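Local coordinates for uncharacterized protein (Methylibium petroleiphilum, PDB 3PL0), which probably acts as an iron- and 2-oxoglutarate-dependent dioxygenase built on the double-stranded beta-helix (cupin) fold, at residues L123-A126 and L127-F131; L211-D214 and Q215-I218; R12-A15 and L16-R20. All coordinates share one frame; numbering follows the deposited sequence.

Contact 1 (L123-A126 and L127-F131); sequences LLVA and LGELF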
loop_
_atom_site.group_PDB
_atom_site.type_symbol
_atom_site.label_atom_id
_atom_site.label_comp_id
_atom_site.label_asym_id
_atom_site.label_seq_id
_atom_site.Cartn_x
_atom_site.Cartn_y
_atom_site.Cartn_z
ATOM N N LEU A 123 -11.842 3.538 4.904
ATOM C CA LEU A 123 -10.832 2.736 4.235
ATOM C C LEU A 123 -10.076 1.861 5.242
ATOM O O LEU A 123 -10.108 0.653 5.138
ATOM C CB LEU A 123 -9.832 3.623 3.504
ATOM C CG LEU A 123 -8.764 2.885 2.656
ATOM C CD1 LEU A 123 -9.436 1.972 1.540
ATOM C CD2 LEU A 123 -7.783 3.863 2.079
ATOM N N LEU A 124 -9.381 2.470 6.203
ATOM C CA LEU A 124 -8.575 1.673 7.117
ATOM C C LEU A 124 -9.385 0.648 7.914
ATOM O O LEU A 124 -8.916 -0.454 8.156
ATOM C CB LEU A 124 -7.747 2.524 8.070
ATOM C CG LEU A 124 -6.446 3.092 7.525
ATOM C CD1 LEU A 124 -6.661 3.977 6.231
ATOM C CD2 LEU A 124 -5.738 3.878 8.674
ATOM N N VAL A 125 -10.584 1.020 8.337
ATOM C CA VAL A 125 -11.410 0.151 9.157
ATOM C C VAL A 125 -11.917 -1.059 8.369
ATOM O O VAL A 125 -11.821 -2.192 8.849
ATOM C CB VAL A 125 -12.582 0.933 9.801
ATOM C CG1 VAL A 125 -13.680 -0.016 10.394
ATOM C CG2 VAL A 125 -12.043 1.858 10.911
ATOM N N ALA A 126 -12.461 -0.820 7.185
ATOM C CA ALA A 126 -13.083 -1.875 6.370
ATOM C C ALA A 126 -12.055 -2.929 6.008
ATOM O O ALA A 126 -12.339 -4.143 6.075
ATOM C CB ALA A 126 -13.733 -1.294 5.074
ATOM N N LEU A 127 -10.859 -2.464 5.671
ATOM C CA LEU A 127 -9.773 -3.376 5.308
ATOM C C LEU A 127 -9.289 -4.175 6.534
ATOM O O LEU A 127 -9.010 -5.371 6.440
ATOM C CB LEU A 127 -8.603 -2.631 4.653
ATOM C CG LEU A 127 -8.880 -1.955 3.301
ATOM C CD1 LEU A 127 -7.678 -1.110 2.979
ATOM C CD2 LEU A 127 -9.156 -3.025 2.217
ATOM N N GLY A 128 -9.211 -3.523 7.681
ATOM C CA GLY A 128 -8.893 -4.232 8.946
ATOM C C GLY A 128 -9.906 -5.306 9.304
ATOM O O GLY A 128 -9.533 -6.397 9.776
ATOM N N GLU A 129 -11.192 -4.992 9.110
ATOM C CA GLU A 129 -12.275 -5.920 9.414
ATOM C C GLU A 129 -12.206 -7.119 8.489
ATOM O O GLU A 129 -12.363 -8.267 8.914
ATOM C CB GLU A 129 -13.638 -5.225 9.287
ATOM C CG GLU A 129 -14.021 -4.397 10.505
ATOM C CD GLU A 129 -15.191 -3.435 10.240
ATOM O OE1 GLU A 129 -15.592 -3.292 9.064
ATOM O OE2 GLU A 129 -15.714 -2.794 11.199
ATOM N N LEU A 130 -11.922 -6.845 7.220
ATOM C CA LEU A 130 -11.769 -7.916 6.211
ATOM C C LEU A 130 -10.585 -8.822 6.546
ATOM O O LEU A 130 -10.727 -10.057 6.675
ATOM C CB LEU A 130 -11.614 -7.280 4.853
ATOM C CG LEU A 130 -11.505 -8.216 3.632
ATOM C CD1 LEU A 130 -11.801 -7.471 2.336
ATOM C CD2 LEU A 130 -10.102 -8.779 3.535
ATOM N N PHE A 131 -9.429 -8.202 6.764
ATOM C CA PHE A 131 -8.216 -8.955 7.082
ATOM C C PHE A 131 -8.346 -9.810 8.371
ATOM O O PHE A 131 -7.880 -10.937 8.409
ATOM C CB PHE A 131 -7.025 -8.010 7.190
ATOM C CG PHE A 131 -6.559 -7.414 5.873
ATOM C CD1 PHE A 131 -6.517 -8.172 4.704
ATOM C CD2 PHE A 131 -6.089 -6.137 5.825
ATOM C CE1 PHE A 131 -6.060 -7.644 3.528
ATOM C CE2 PHE A 131 -5.646 -5.602 4.653
ATOM C CZ PHE A 131 -5.613 -6.348 3.498
#

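Contact 2 (L211-D214 and Q215-I218); sequences LLDD and QQVI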
loop_
_atom_site.group_PDB
_atom_site.type_symbol
_atom_site.label_atom_id
_atom_site.label_comp_id
_atom_site.label_asym_id
_atom_site.label_seq_id
_atom_site.Cartn_x
_atom_site.Cartn_y
_atom_site.Cartn_z
ATOM N N LEU A 211 -5.092 -6.240 -2.355
ATOM C CA LEU A 211 -5.018 -6.844 -1.027
ATOM C C LEU A 211 -4.033 -7.999 -1.067
ATOM O O LEU A 211 -4.090 -8.820 -2.005
ATOM C CB LEU A 211 -6.392 -7.340 -0.565
ATOM C CG LEU A 211 -7.512 -6.261 -0.528
ATOM C CD1 LEU A 211 -8.850 -6.797 -0.022
ATOM C CD2 LEU A 211 -7.066 -4.981 0.282
ATOM N N LEU A 212 -3.112 -8.053 -0.096
ATOM C CA LEU A 212 -2.051 -9.072 -0.036
ATOM C C LEU A 212 -1.988 -9.725 1.368
ATOM O O LEU A 212 -2.028 -9.052 2.385
ATOM C CB LEU A 212 -0.667 -8.440 -0.288
ATOM C CG LEU A 212 -0.433 -7.682 -1.596
ATOM C CD1 LEU A 212 0.836 -6.812 -1.501
ATOM C CD2 LEU A 212 -0.327 -8.654 -2.797
ATOM N N ASP A 213 -1.891 -11.041 1.402
ATOM C CA ASP A 213 -1.535 -11.766 2.616
ATOM C C ASP A 213 -0.032 -11.834 2.590
ATOM O O ASP A 213 0.608 -12.627 1.851
ATOM C CB ASP A 213 -2.151 -13.145 2.605
ATOM C CG ASP A 213 -1.767 -13.982 3.811
ATOM O OD1 ASP A 213 -0.827 -13.641 4.571
ATOM O OD2 ASP A 213 -2.419 -15.021 3.966
ATOM N N ASP A 214 0.550 -10.996 3.415
ATOM C CA ASP A 214 1.995 -10.805 3.409
ATOM C C ASP A 214 2.794 -12.038 3.822
ATOM O O ASP A 214 4.002 -12.078 3.653
ATOM C CB ASP A 214 2.355 -9.639 4.320
ATOM C CG ASP A 214 3.710 -9.094 4.033
ATOM O OD1 ASP A 214 3.952 -8.674 2.863
ATOM O OD2 ASP A 214 4.547 -9.117 4.959
ATOM N N GLN A 215 2.121 -13.039 4.377
ATOM C CA GLN A 215 2.787 -14.313 4.719
ATOM C C GLN A 215 2.695 -15.354 3.589
ATOM O O GLN A 215 3.261 -16.419 3.699
ATOM C CB GLN A 215 2.198 -14.880 6.035
ATOM C CG GLN A 215 2.465 -13.941 7.251
ATOM C CD GLN A 215 1.932 -14.492 8.579
ATOM O OE1 GLN A 215 1.372 -15.585 8.650
ATOM N NE2 GLN A 215 2.097 -13.717 9.625
ATOM N N GLN A 216 1.973 -15.055 2.518
ATOM C CA GLN A 216 1.740 -16.048 1.459
ATOM C C GLN A 216 2.191 -15.628 0.071
ATOM O O GLN A 216 2.379 -16.467 -0.786
ATOM C CB GLN A 216 0.262 -16.343 1.405
ATOM C CG GLN A 216 -0.215 -17.149 2.599
ATOM C CD GLN A 216 0.444 -18.512 2.651
ATOM O OE1 GLN A 216 0.492 -19.219 1.644
ATOM N NE2 GLN A 216 0.976 -18.878 3.818
ATOM N N VAL A 217 2.338 -14.326 -0.162
ATOM C CA VAL A 217 2.733 -13.814 -1.465
ATOM C C VAL A 217 3.845 -12.779 -1.267
ATOM O O VAL A 217 4.076 -12.263 -0.136
ATOM C CB VAL A 217 1.537 -13.198 -2.221
ATOM C CG1 VAL A 217 0.455 -14.256 -2.463
ATOM C CG2 VAL A 217 0.980 -11.999 -1.436
ATOM N N ILE A 218 4.581 -12.574 -2.353
ATOM C CA ILE A 218 5.532 -11.477 -2.478
ATOM C C ILE A 218 5.143 -10.637 -3.699
ATOM O O ILE A 218 4.381 -11.077 -4.561
ATOM C CB ILE A 218 6.996 -11.948 -2.538
ATOM C CG1 ILE A 218 7.253 -12.871 -3.755
ATOM C CG2 ILE A 218 7.425 -12.625 -1.169
ATOM C CD1 ILE A 218 8.704 -13.288 -3.887
HETATM O O HOH W 1 5.434 -13.595 1.907
HETATM O O HOH W 2 3.770 -9.569 0.316
#

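Contact 3 (R12-A15 and L16-R20); sequences RATA and LQRLR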
loop_
_atom_site.group_PDB
_atom_site.type_symbol
_atom_site.label_atom_id
_atom_site.label_comp_id
_atom_site.label_asym_id
_atom_site.label_seq_id
_atom_site.Cartn_x
_atom_site.Cartn_y
_atom_site.Cartn_z
ATOM N N ARG A 12 -17.159 -8.926 -0.420
ATOM C CA ARG A 12 -16.280 -9.312 0.672
ATOM C C ARG A 12 -16.061 -10.814 0.826
ATOM O O ARG A 12 -14.958 -11.248 1.036
ATOM C CB ARG A 12 -16.881 -8.800 1.961
ATOM C CG ARG A 12 -15.967 -8.794 3.071
ATOM C CD ARG A 12 -16.832 -8.710 4.253
ATOM N NE ARG A 12 -16.172 -7.996 5.295
ATOM C CZ ARG A 12 -16.255 -8.331 6.566
ATOM N NH1 ARG A 12 -16.945 -9.403 6.937
ATOM N NH2 ARG A 12 -15.618 -7.596 7.454
ATOM N N ALA A 13 -17.129 -11.605 0.792
ATOM C CA ALA A 13 -16.973 -13.052 0.960
ATOM C C ALA A 13 -16.111 -13.670 -0.173
ATOM O O ALA A 13 -15.215 -14.466 0.094
ATOM C CB ALA A 13 -18.356 -13.770 1.102
ATOM N N THR A 14 -16.347 -13.302 -1.429
ATOM C CA THR A 14 -15.475 -13.802 -2.484
ATOM C C THR A 14 -14.037 -13.332 -2.259
ATOM O O THR A 14 -13.151 -14.132 -2.366
ATOM C CB THR A 14 -15.953 -13.429 -3.893
ATOM O OG1 THR A 14 -17.315 -13.812 -4.032
ATOM C CG2 THR A 14 -15.161 -14.163 -4.944
ATOM N N ALA A 15 -13.835 -12.067 -1.866
ATOM C CA ALA A 15 -12.484 -11.519 -1.637
ATOM C C ALA A 15 -11.744 -12.335 -0.574
ATOM O O ALA A 15 -10.551 -12.644 -0.719
ATOM C CB ALA A 15 -12.548 -10.050 -1.259
ATOM N N LEU A 16 -12.476 -12.693 0.483
ATOM C CA LEU A 16 -11.928 -13.573 1.511
ATOM C C LEU A 16 -11.521 -14.935 0.942
ATOM O O LEU A 16 -10.455 -15.442 1.273
ATOM C CB LEU A 16 -12.925 -13.765 2.671
ATOM C CG LEU A 16 -13.043 -12.637 3.694
ATOM C CD1 LEU A 16 -14.131 -12.983 4.710
ATOM C CD2 LEU A 16 -11.730 -12.434 4.429
ATOM N N GLN A 17 -12.360 -15.525 0.092
ATOM C CA GLN A 17 -12.044 -16.851 -0.444
ATOM C C GLN A 17 -10.773 -16.742 -1.287
ATOM O O GLN A 17 -9.906 -17.612 -1.239
ATOM C CB GLN A 17 -13.204 -17.411 -1.266
ATOM C CG GLN A 17 -14.487 -17.708 -0.453
ATOM C CD GLN A 17 -14.531 -19.087 0.103
ATOM O OE1 GLN A 17 -13.496 -19.767 0.225
ATOM N NE2 GLN A 17 -15.751 -19.560 0.389
ATOM N N ARG A 18 -10.674 -15.659 -2.042
ATOM C CA ARG A 18 -9.514 -15.425 -2.911
ATOM C C ARG A 18 -8.211 -15.293 -2.086
ATOM O O ARG A 18 -7.206 -15.889 -2.404
ATOM C CB ARG A 18 -9.726 -14.153 -3.734
ATOM C CG ARG A 18 -10.775 -14.283 -4.850
ATOM C CD ARG A 18 -10.161 -14.837 -6.175
ATOM N NE ARG A 18 -10.958 -14.411 -7.336
ATOM C CZ ARG A 18 -11.904 -15.127 -7.919
ATOM N NH1 ARG A 18 -12.247 -16.331 -7.463
ATOM N NH2 ARG A 18 -12.561 -14.610 -8.941
ATOM N N LEU A 19 -8.270 -14.517 -1.013
ATOM C CA LEU A 19 -7.107 -14.311 -0.162
ATOM C C LEU A 19 -6.702 -15.584 0.509
ATOM O O LEU A 19 -5.519 -15.843 0.635
ATOM C CB LEU A 19 -7.389 -13.244 0.901
ATOM C CG LEU A 19 -7.263 -11.809 0.406
ATOM C CD1 LEU A 19 -8.051 -10.868 1.309
ATOM C CD2 LEU A 19 -5.774 -11.461 0.304
ATOM N N ARG A 20 -7.668 -16.390 0.959
ATOM C CA ARG A 20 -7.320 -17.692 1.493
ATOM C C ARG A 20 -6.672 -18.575 0.431
ATOM O O ARG A 20 -5.698 -19.256 0.677
ATOM C CB ARG A 20 -8.581 -18.418 1.979
ATOM C CG ARG A 20 -8.310 -19.773 2.576
ATOM C CD ARG A 20 -7.391 -19.677 3.795
ATOM N NE ARG A 20 -7.394 -20.951 4.525
ATOM C CZ ARG A 20 -6.325 -21.692 4.816
ATOM N NH1 ARG A 20 -5.107 -21.312 4.482
ATOM N NH2 ARG A 20 -6.484 -22.821 5.492
#

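Contact 1 (L123-A126 and L127-F131)
Val-125 O receives the amide of Glu-129 at 2.9 Å, the shortest of four successive i to i+4 bonds that make this one unbroken piece of alpha-helix, part of helix 118-134, which packs against the antiparallel sheet of the cupin fold. Ala-126 O takes Leu-130 N at 3.0 Å, while the bond from Leu-127 N to Leu-123 O is longer, 3.3 Å. Two of the carbonyls of 123-126 have a second donor from the sheet: Gln-75 NE2 reaches Val-125 O, and the hydroxyl of Tyr-245 reaches Leu-124 O, where Gly-128 N already binds.

The side chains follow the same spacing. Glu-129 starts beside its own backbone N (chi1 -81°) and then runs extended, which brings its carboxylate back across Val-125; OE2 lies 3.5 Å from Val-125 CG1, a van der Waals touch of oxygen on methyl at the more open side of the helix. The buried side carries the leucines. Leu-127 meets Leu-243 and Tyr-245 of strand 237-246, and Leu-123 joins it on Leu-243. Between themselves, Leu-123 and Leu-127 lie alongside each other and point the same way, their CD1 methyls 3.8 Å apart.

Contact 2 (L211-D214 and Q215-I218)
Leu-212, near the end of strand 209-213, meets Val-217 at the start of the next strand, its CD2 methyl lying 3.8 Å from Val-217 CG2 as the two side chains cross at about a right angle. Val-217 can offer that methyl because CG2 sits between its own backbone N and carbonyl carbon, where it also lies against Asp-213 O.

Asp-213 opens the turn. Its carbonyl oxygen accepts two amides: Gln-216 N at 2.9 Å from above the carbonyl plane, closing a type I turn, and Val-217 N at 3.2 Å, almost straight on, with a C=O...N angle of 174°. Its side chain adds an Asx turn, since CG is turned away from the backbone N (chi1 177°) and OD1 takes Gln-215 N at 3.0 Å, on the anti side and 35° out of the carboxylate plane. OD2 runs alongside Gln-216, 3.4 Å from CG, and forms a salt bridge with Arg-135. With an alanine in place of Asp-213, Arg-135 would probably lose this acid and Gln-215 N this acceptor, leaving the turn less firmly set.

Asp-214 binds mainly outside the turn, its OD2 taking the amide of Val-170 and its OD1 that of Asp-168; waters link it back to 215-218. One water donates to Asp-214 O and Val-217 O, and another joins Asp-214 OD1 to the same Val-217 O, at 2.7 Å from each.

The turn thus carries the chain from one sheet of the double-stranded beta-helix to the other. Its chemistry implies a bend whose two acids are buried while its glutamines face solvent, each acid fixing it in a different way, and the guanidinium of Arg-135 and the amide of Gln-215 would probably favour the ionised form of Asp-213.

Contact 3 (R12-A15 and L16-R20)
Thr-14 and Arg-18 meet one helical turn apart, the CG2 methyl of the threonine lying over one face of the guanidinium and 4.4 Å from Arg-18 CG. The arginine leaves the backbone with CG opposite its carbonyl carbon, which sets CG 3.4 Å from Thr-14 O, the carbonyl that also accepts Arg-18 N at 2.9 Å. A bend at chi2 (-87°) then brings the guanidinium beside the Thr-14 methyl, and there NE forms a salt bridge with Asp-5.

Gln-17 is bent likewise at chi2 (-90°); its CG approaches Ala-13 O to 3.4 Å, but its amide leads off to the exposed side. These are turns of the alpha-helix 12-22, held by i to i+4 bonds such as Leu-16 N to Arg-12 O at 2.9 Å, and the helix packs beside helix 118-134.

The leucines keep extended outer torsions instead. Leu-16 sets CG 3.6 Å from Arg-12 O and continues onto Lys-133 and Leu-134. Leu-19 repeats the posture one turn after Ala-15, with CG 3.6 Å and CD1 3.7 Å from Ala-15 O, its branch meeting Cys-25 of strand 24-27 and Leu-134.

Contacts 1 and 3 are both turns of alpha-helix, yet they differ with depth: 123-131 is mostly buried against the sheet and rich in leucine, whereas 12-20 is only partly buried and sends polar chains outward. Contact 2 is a turn rather than a helix, largely buried like contact 1 but held by backbone turn bonds together with carboxylates and waters. The three meet largely through leucine side chains. Leu-211 of contact 2 packs on Leu-127, Leu-130 and Phe-131 of contact 1, with its CD2 3.5 Å from Leu-127 CD2. Leu-19 of contact 3 touches both neighbours, its CD1 lying 3.7 Å from Leu-130 CD2 and its CD2 3.9 Å from Leu-211 O.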